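Local structure of maternal effect protein oskar (Drosophila melanogaster, 5A4A) at residues E49-L52 / C57-G60; F32-A37 / L41-R46; L105-M110 / S147-L152. The protein acts as the germline inducer of the fly embryo and, through its SGNH hydrolase-like OSK domain, probably binds RNA. All coordinates share one frame; numbering follows the deposited sequence. Where two conformers were deposited one is given.

Interaction 1 (E49-L52 / C57-G60)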
loop_
_atom_site.group_PDB
_atom_site.type_symbol
_atom_site.label_atom_id
_atom_site.label_comp_id
_atom_site.label_asym_id
_atom_site.label_seq_id
_atom_site.Cartn_x
_atom_site.Cartn_y
_atom_site.Cartn_z
ATOM N N GLU A 49 14.491 5.389 11.782
ATOM C CA GLU A 49 14.066 6.131 10.596
ATOM C C GLU A 49 13.148 7.296 10.930
ATOM O O GLU A 49 12.184 7.141 11.687
ATOM C CB GLU A 49 13.371 5.215 9.579
ATOM C CG GLU A 49 14.328 4.458 8.666
ATOM C CD GLU A 49 15.016 3.320 9.380
ATOM O OE1 GLU A 49 14.313 2.450 9.938
ATOM O OE2 GLU A 49 16.258 3.291 9.403
ATOM N N ARG A 50 13.457 8.457 10.355
ATOM C CA ARG A 50 12.658 9.673 10.541
ATOM C C ARG A 50 11.232 9.470 10.069
ATOM O O ARG A 50 10.268 9.841 10.750
ATOM C CB ARG A 50 13.269 10.828 9.744
ATOM C CG ARG A 50 14.647 11.216 10.183
ATOM C CD ARG A 50 15.128 12.491 9.501
ATOM N NE ARG A 50 15.452 12.303 8.091
ATOM C CZ ARG A 50 16.556 11.710 7.648
ATOM N NH1 ARG A 50 17.438 11.223 8.504
ATOM N NH2 ARG A 50 16.777 11.592 6.346
ATOM N N VAL A 51 11.115 8.884 8.883
ATOM C CA VAL A 51 9.828 8.626 8.266
ATOM C C VAL A 51 9.274 7.333 8.852
ATOM O O VAL A 51 9.983 6.335 8.969
ATOM C CB VAL A 51 9.963 8.539 6.733
ATOM C CG1 VAL A 51 8.674 8.024 6.095
ATOM C CG2 VAL A 51 10.338 9.913 6.168
ATOM N N LEU A 52 8.012 7.372 9.255
ATOM C CA LEU A 52 7.404 6.260 9.959
ATOM C C LEU A 52 7.313 5.068 9.018
ATOM O O LEU A 52 6.878 5.203 7.871
ATOM C CB LEU A 52 5.988 6.636 10.364
ATOM C CG LEU A 52 5.419 6.095 11.662
ATOM C CD1 LEU A 52 6.300 6.551 12.829
ATOM C CD2 LEU A 52 4.012 6.613 11.823
ATOM N N CYS A 57 5.970 -1.462 4.857
ATOM C CA CYS A 57 4.994 -0.376 4.933
ATOM C C CYS A 57 5.683 0.909 5.361
ATOM O O CYS A 57 6.158 1.003 6.483
ATOM C CB CYS A 57 3.877 -0.705 5.935
ATOM S SG CYS A 57 2.757 -2.000 5.319
ATOM N N VAL A 58 5.731 1.890 4.462
ATOM C CA VAL A 58 6.478 3.127 4.693
ATOM C C VAL A 58 5.614 4.346 4.370
ATOM O O VAL A 58 5.010 4.412 3.297
ATOM C CB VAL A 58 7.733 3.176 3.774
ATOM C CG1 VAL A 58 8.572 4.436 4.051
ATOM C CG2 VAL A 58 8.587 1.894 3.924
ATOM N N SER A 59 5.560 5.319 5.281
ATOM C CA SER A 59 4.869 6.567 4.989
ATOM C C SER A 59 5.453 7.223 3.735
ATOM O O SER A 59 6.670 7.372 3.613
ATOM C CB SER A 59 4.981 7.544 6.168
ATOM O OG SER A 59 4.332 8.767 5.848
ATOM N N GLY A 60 4.584 7.601 2.802
ATOM C CA GLY A 60 5.026 8.253 1.581
ATOM C C GLY A 60 5.596 7.328 0.516
ATOM O O GLY A 60 6.196 7.806 -0.454
#

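Interaction 2 (F32-A37 / L41-R46). With SO4 (sulfate ion), chain F; SO4 (sulfate ion), chain E.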
loop_
_atom_site.group_PDB
_atom_site.type_symbol
_atom_site.label_atom_id
_atom_site.label_comp_id
_atom_site.label_asym_id
_atom_site.label_seq_id
_atom_site.Cartn_x
_atom_site.Cartn_y
_atom_site.Cartn_z
ATOM N N PHE A 32 -1.619 3.997 4.703
ATOM C CA PHE A 32 -2.899 3.311 4.920
ATOM C C PHE A 32 -2.721 1.899 5.471
ATOM O O PHE A 32 -3.325 1.541 6.477
ATOM C CB PHE A 32 -3.776 3.310 3.666
ATOM C CG PHE A 32 -4.246 4.677 3.270
ATOM C CD1 PHE A 32 -5.182 5.356 4.044
ATOM C CD2 PHE A 32 -3.747 5.289 2.137
ATOM C CE1 PHE A 32 -5.611 6.619 3.688
ATOM C CE2 PHE A 32 -4.176 6.557 1.774
ATOM C CZ PHE A 32 -5.102 7.224 2.560
ATOM N N MET A 33 -1.891 1.099 4.818
ATOM C CA MET A 33 -1.595 -0.224 5.342
ATOM C C MET A 33 -0.725 -0.169 6.601
ATOM O O MET A 33 -0.884 -1.001 7.487
ATOM C CB MET A 33 -0.981 -1.121 4.265
ATOM C CG MET A 33 -1.983 -1.572 3.204
ATOM S SD MET A 33 -3.317 -2.524 3.941
ATOM C CE MET A 33 -2.341 -3.714 4.831
ATOM N N LEU A 34 0.167 0.819 6.695
ATOM C CA LEU A 34 0.948 1.018 7.917
ATOM C C LEU A 34 0.012 1.183 9.118
ATOM O O LEU A 34 0.191 0.538 10.153
ATOM C CB LEU A 34 1.870 2.231 7.786
ATOM C CG LEU A 34 2.792 2.530 8.981
ATOM C CD1 LEU A 34 3.622 1.306 9.322
ATOM C CD2 LEU A 34 3.708 3.709 8.689
ATOM N N TYR A 35 -1.000 2.035 8.971
ATOM C CA TYR A 35 -1.937 2.275 10.059
ATOM C C TYR A 35 -2.811 1.063 10.360
ATOM O O TYR A 35 -3.052 0.742 11.527
ATOM C CB TYR A 35 -2.808 3.494 9.755
ATOM C CG TYR A 35 -3.715 3.933 10.887
ATOM C CD1 TYR A 35 -3.200 4.277 12.140
ATOM C CD2 TYR A 35 -5.086 4.043 10.685
ATOM C CE1 TYR A 35 -4.036 4.691 13.157
ATOM C CE2 TYR A 35 -5.923 4.454 11.687
ATOM C CZ TYR A 35 -5.398 4.787 12.923
ATOM O OH TYR A 35 -6.257 5.202 13.912
ATOM N N LEU A 36 -3.295 0.406 9.310
ATOM C CA LEU A 36 -4.013 -0.851 9.472
ATOM C C LEU A 36 -3.198 -1.819 10.314
ATOM O O LEU A 36 -3.712 -2.413 11.258
ATOM C CB LEU A 36 -4.332 -1.483 8.117
ATOM C CG LEU A 36 -5.113 -2.797 8.234
ATOM C CD1 LEU A 36 -6.423 -2.517 8.917
ATOM C CD2 LEU A 36 -5.359 -3.421 6.874
ATOM N N ALA A 37 -1.922 -1.964 9.979
ATOM C CA ALA A 37 -1.059 -2.899 10.699
ATOM C C ALA A 37 -0.790 -2.466 12.137
ATOM O O ALA A 37 -0.695 -3.308 13.039
ATOM C CB ALA A 37 0.249 -3.107 9.942
ATOM N N LEU A 41 -2.730 -5.290 13.629
ATOM C CA LEU A 41 -1.766 -6.382 13.450
ATOM C C LEU A 41 -0.515 -6.293 14.333
ATOM O O LEU A 41 0.478 -6.976 14.075
ATOM C CB LEU A 41 -1.371 -6.507 11.968
ATOM C CG LEU A 41 -2.535 -6.750 10.999
ATOM C CD1 LEU A 41 -2.090 -6.534 9.554
ATOM C CD2 LEU A 41 -3.093 -8.161 11.166
ATOM N N LYS A 42 -0.568 -5.446 15.360
ATOM C CA LYS A 42 0.483 -5.365 16.384
ATOM C C LYS A 42 1.869 -5.006 15.851
ATOM O O LYS A 42 2.880 -5.383 16.438
ATOM C CB LYS A 42 0.567 -6.678 17.168
ATOM C CG LYS A 42 -0.719 -7.040 17.891
ATOM C CD LYS A 42 -0.566 -8.342 18.665
ATOM C CE LYS A 42 -1.726 -8.542 19.626
ATOM N NZ LYS A 42 -1.691 -9.886 20.271
ATOM N N CYS A 43 1.932 -4.266 14.755
ATOM C CA CYS A 43 3.243 -3.904 14.220
ATOM C C CYS A 43 3.919 -2.815 15.055
ATOM O O CYS A 43 3.259 -2.086 15.794
ATOM C CB CYS A 43 3.172 -3.515 12.732
ATOM S SG CYS A 43 2.711 -1.806 12.365
ATOM N N ARG A 44 5.240 -2.737 14.932
ATOM C CA ARG A 44 6.053 -1.737 15.629
ATOM C C ARG A 44 6.736 -0.865 14.585
ATOM O O ARG A 44 6.990 -1.316 13.471
ATOM C CB ARG A 44 7.114 -2.435 16.475
ATOM C CG ARG A 44 6.551 -3.416 17.500
ATOM C CD ARG A 44 5.799 -2.687 18.597
ATOM N NE ARG A 44 6.677 -1.762 19.308
ATOM C CZ ARG A 44 7.539 -2.126 20.251
ATOM N NH1 ARG A 44 7.639 -3.401 20.610
ATOM N NH2 ARG A 44 8.302 -1.217 20.837
ATOM N N PHE A 45 7.061 0.371 14.940
ATOM C CA PHE A 45 7.704 1.267 13.981
ATOM C C PHE A 45 9.219 1.136 14.085
ATOM O O PHE A 45 9.738 0.873 15.160
ATOM C CB PHE A 45 7.280 2.720 14.232
ATOM C CG PHE A 45 5.809 2.968 14.062
ATOM C CD1 PHE A 45 5.139 2.547 12.916
ATOM C CD2 PHE A 45 5.084 3.613 15.062
ATOM C CE1 PHE A 45 3.774 2.771 12.767
ATOM C CE2 PHE A 45 3.716 3.848 14.910
ATOM C CZ PHE A 45 3.065 3.419 13.757
ATOM N N ARG A 46 9.928 1.298 12.972
ATOM C CA ARG A 46 11.386 1.234 12.996
ATOM C C ARG A 46 11.943 2.435 13.748
ATOM O O ARG A 46 11.618 3.582 13.420
ATOM C CB ARG A 46 11.947 1.227 11.583
ATOM C CG ARG A 46 11.635 -0.060 10.811
ATOM C CD ARG A 46 12.356 -1.226 11.468
ATOM N NE ARG A 46 12.160 -2.490 10.759
ATOM C CZ ARG A 46 13.067 -3.031 9.954
ATOM N NH1 ARG A 46 14.219 -2.404 9.752
ATOM N NH2 ARG A 46 12.818 -4.192 9.349
HETATM S S SO4 F . 6.881 1.817 18.645
HETATM O O1 SO4 F . 5.770 2.270 19.469
HETATM O O2 SO4 F . 7.379 2.923 17.835
HETATM O O3 SO4 F . 7.943 1.309 19.505
HETATM O O4 SO4 F . 6.439 0.740 17.755
HETATM S S SO4 E . 15.820 0.131 12.278
HETATM O O1 SO4 E . 15.176 1.287 12.891
HETATM O O2 SO4 E . 17.273 0.261 12.394
HETATM O O3 SO4 E . 15.372 -1.084 12.955
HETATM O O4 SO4 E . 15.478 0.055 10.871
#

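Interaction 3 (L105-M110 / S147-L152)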
loop_
_atom_site.group_PDB
_atom_site.type_symbol
_atom_site.label_atom_id
_atom_site.label_comp_id
_atom_site.label_asym_id
_atom_site.label_seq_id
_atom_site.Cartn_x
_atom_site.Cartn_y
_atom_site.Cartn_z
ATOM N N LEU A 105 6.507 -1.900 -14.142
ATOM C CA LEU A 105 7.897 -2.189 -13.795
ATOM C C LEU A 105 8.066 -2.794 -12.394
ATOM O O LEU A 105 8.970 -3.603 -12.184
ATOM C CB LEU A 105 8.770 -0.941 -13.953
ATOM C CG LEU A 105 8.941 -0.464 -15.396
ATOM C CD1 LEU A 105 9.742 0.829 -15.430
ATOM C CD2 LEU A 105 9.594 -1.538 -16.259
ATOM N N LEU A 106 7.217 -2.397 -11.441
ATOM C CA LEU A 106 7.228 -3.020 -10.113
ATOM C C LEU A 106 6.896 -4.511 -10.222
ATOM O O LEU A 106 7.578 -5.367 -9.649
ATOM C CB LEU A 106 6.243 -2.322 -9.157
ATOM C CG LEU A 106 6.033 -2.988 -7.786
ATOM C CD1 LEU A 106 7.332 -3.044 -6.964
ATOM C CD2 LEU A 106 4.925 -2.295 -6.971
ATOM N N ILE A 107 5.842 -4.815 -10.958
ATOM C CA ILE A 107 5.449 -6.206 -11.178
ATOM C C ILE A 107 6.569 -7.023 -11.838
ATOM O O ILE A 107 6.856 -8.149 -11.431
ATOM C CB ILE A 107 4.158 -6.298 -12.020
ATOM C CG1 ILE A 107 2.980 -5.649 -11.285
ATOM C CG2 ILE A 107 3.833 -7.751 -12.337
ATOM C CD1 ILE A 107 2.632 -6.294 -9.934
ATOM N N LYS A 108 7.213 -6.441 -12.843
ATOM C CA LYS A 108 8.312 -7.109 -13.533
ATOM C C LYS A 108 9.516 -7.303 -12.622
ATOM O O LYS A 108 10.160 -8.348 -12.649
ATOM C CB LYS A 108 8.691 -6.309 -14.781
ATOM C CG LYS A 108 9.968 -6.723 -15.485
ATOM C CD LYS A 108 10.238 -5.746 -16.633
ATOM C CE LYS A 108 11.707 -5.677 -17.012
ATOM N NZ LYS A 108 12.155 -6.917 -17.694
ATOM N N GLU A 109 9.822 -6.290 -11.810
ATOM C CA GLU A 109 10.935 -6.386 -10.876
ATOM C C GLU A 109 10.704 -7.468 -9.814
ATOM O O GLU A 109 11.609 -8.233 -9.487
ATOM C CB GLU A 109 11.181 -5.034 -10.201
ATOM C CG GLU A 109 12.104 -5.107 -9.015
ATOM C CD GLU A 109 12.286 -3.759 -8.344
ATOM O OE1 GLU A 109 12.007 -2.724 -8.969
ATOM O OE2 GLU A 109 12.704 -3.719 -7.181
ATOM N N MET A 110 9.493 -7.530 -9.279
ATOM C CA MET A 110 9.164 -8.582 -8.324
ATOM C C MET A 110 9.327 -9.964 -8.967
ATOM O O MET A 110 9.845 -10.890 -8.341
ATOM C CB MET A 110 7.755 -8.375 -7.760
ATOM C CG MET A 110 7.659 -7.115 -6.897
ATOM S SD MET A 110 6.076 -6.875 -6.088
ATOM C CE MET A 110 6.088 -8.249 -4.925
ATOM N N SER A 147 -6.296 -5.569 -14.843
ATOM C CA SER A 147 -5.952 -6.057 -16.179
ATOM C C SER A 147 -4.470 -6.439 -16.299
ATOM O O SER A 147 -4.129 -7.457 -16.896
ATOM C CB SER A 147 -6.340 -5.027 -17.247
ATOM O OG SER A 147 -5.590 -3.837 -17.101
ATOM N N GLU A 148 -3.595 -5.634 -15.715
ATOM C CA GLU A 148 -2.159 -5.898 -15.744
ATOM C C GLU A 148 -1.798 -7.143 -14.933
ATOM O O GLU A 148 -0.910 -7.911 -15.306
ATOM C CB GLU A 148 -1.393 -4.693 -15.190
ATOM C CG GLU A 148 0.110 -4.878 -15.153
ATOM C CD GLU A 148 0.746 -4.839 -16.537
ATOM O OE1 GLU A 148 0.068 -4.437 -17.510
ATOM O OE2 GLU A 148 1.934 -5.203 -16.646
ATOM N N CYS A 149 -2.495 -7.343 -13.825
ATOM C CA CYS A 149 -2.192 -8.454 -12.927
ATOM C C CYS A 149 -3.194 -9.581 -13.113
ATOM O O CYS A 149 -3.590 -10.237 -12.149
ATOM C CB CYS A 149 -2.204 -7.986 -11.473
ATOM S SG CYS A 149 -0.947 -6.731 -11.117
ATOM N N CYS A 150 -3.584 -9.814 -14.363
ATOM C CA CYS A 150 -4.573 -10.840 -14.685
ATOM C C CYS A 150 -4.151 -12.260 -14.290
ATOM O O CYS A 150 -5.002 -13.120 -14.123
ATOM C CB CYS A 150 -4.949 -10.796 -16.170
ATOM S SG CYS A 150 -3.564 -10.858 -17.305
ATOM N N HIS A 151 -2.853 -12.510 -14.135
ATOM C CA HIS A 151 -2.403 -13.843 -13.730
ATOM C C HIS A 151 -2.110 -13.938 -12.242
ATOM O O HIS A 151 -1.701 -14.998 -11.747
ATOM C CB HIS A 151 -1.154 -14.238 -14.513
ATOM C CG HIS A 151 -1.286 -14.025 -15.985
ATOM N ND1 HIS A 151 -1.993 -14.884 -16.802
ATOM C CD2 HIS A 151 -0.802 -13.050 -16.787
ATOM C CE1 HIS A 151 -1.933 -14.444 -18.049
ATOM N NE2 HIS A 151 -1.217 -13.334 -18.065
ATOM N N LEU A 152 -2.297 -12.823 -11.539
ATOM C CA LEU A 152 -1.994 -12.755 -10.121
ATOM C C LEU A 152 -3.268 -12.567 -9.318
ATOM O O LEU A 152 -4.305 -12.165 -9.858
ATOM C CB LEU A 152 -1.014 -11.602 -9.846
ATOM C CG LEU A 152 0.341 -11.736 -10.568
ATOM C CD1 LEU A 152 1.149 -10.432 -10.484
ATOM C CD2 LEU A 152 1.130 -12.894 -9.979
#

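Interaction 1 (E49-L52 / C57-G60)
S59 and L52 are joined by one backbone hydrogen bond, S59 N to L52 O at 2.9 Å, almost straight at the hydrogen (172°) and running nearly along the C=O axis. L52 N bonds to T181 OG1, not back to S59 O. The carbonyl of S59 meets a methyl instead, with V51 CG1 3.3 Å from S59 O. Followed outward, the serine side chain begins with CB, which rests 3.5 Å from L52 O and has V51 CG1 on it at 3.7 Å. Its OG, turned anti to the backbone N (chi1 178°), leaves the contact altogether and bonds to D31 OD2 and G182 N. Segment 49-52 leads into the short hairpin of strands 53-54 and 56-58, and 57-60 holds the end of its second strand; strand 56-58 lies parallel to strand 25-29, with V58 bonded to G29 through the backbone. D31 comes just after strand 25-29, at the start of helix 31-40, probably where active SGNH hydrolases carry the serine of their GDS motif. S59 therefore ties the hairpin to that corner of the fold. V51 adds to the contact the branch that lies anti to its own N (chi1 170°): besides covering S59, CG1 reaches V58 CG1 at 4.1 Å, methyl against methyl, while L52 directs its branched end to F45 and L34.

Interaction 2 (F32-A37 / L41-R46)
The methyl of A37 is a small bump in a hollow walled by C43 and L41: A37 CB meets C43 SG at 3.7 Å and L41 CD1 at 4.2 Å. The sulfur is rotated between its backbone N and carbonyl carbon (chi1 84°), which lays it against the alanine. A37 O is gripped twice, from opposite faces of its plane, by L41 N at 2.9 Å, a bent bond, and by C43 N at 3.3 Å, a straight one. Here helix 31-40 ends, and K42, with positive phi, turns the chain across the line of the helix. This helix is the connector of the beta-alpha-beta crossover from strand 25-29 to strand 56-58. One turn earlier L34 supplies a second bump: its CD1 abuts the edge of the F45 ring, 3.7 Å from F45 CE1 and in the ring plane. R44 NE and NH2 and the F45 amide hold one sulfate, and R46 NH1 donates to O4 of a second at 3.0 Å, consistent with a surface receptive to anions. A leucine in place of R46 would probably leave the carboxylate of D19 without its salt-bridge mate and take one donor from the sulfate and the carbonyls of T13 and S10.

Interaction 3 (L105-M110 / S147-L152)
I107 projects from helix 96-112 and sets its two branches on two residues of 147-152. The longer branch meets sulfur: I107 CD1 lies 3.8 Å from C149 SG, with I107 CG1 a little behind at 4.1 Å from the same atom. The other branch, I107 CG2, reaches L152 CD1 at 4.2 Å, so the isoleucine spans the two ends of a turn. Because CG1 is anti to the carbonyl carbon of I107 (chi1 -63°), CG2 falls anti to the backbone N, and the branches part toward different partners. The turn sets the spacing of those partners. It is a type I beta turn from C149 to L152, closed by L152 N to C149 O at 3.0 Å, and it begins where helix 132-148 stops. Further out, a salt bridge from E148 to R104 ties the end of that helix to the helix carrying I107, adding charge beside an apolar contact. Underneath, C149 and L152 both rest on L119 of strand 116-120, and L152 also on P117. The contact thus joins helix 96-112 to the end of helix 132-148 above strand 116-120, while helix 63-71 packs against L106 and M110 on another side of helix 96-112.

Interactions 1 and 2 adjoin, with centres 11 Å apart: L52 of the first packs on L34 and F45 of the second, and both belong to the strand-helix-strand unit that includes helix 31-40. Interaction 3 lies about 25 Å from each, between centres, across the middle of the chain and without touching either. The chemistry follows the place. Interactions 1 and 2 join close neighbours in sequence and rely on backbone hydrogen bonds with a few apolar touches, whereas 105-110 and 147-152, distant in sequence, meet through side chains alone. All three are partly buried; interaction 2 ranges furthest, from the buried A37 to exposed R44 at a sulfate.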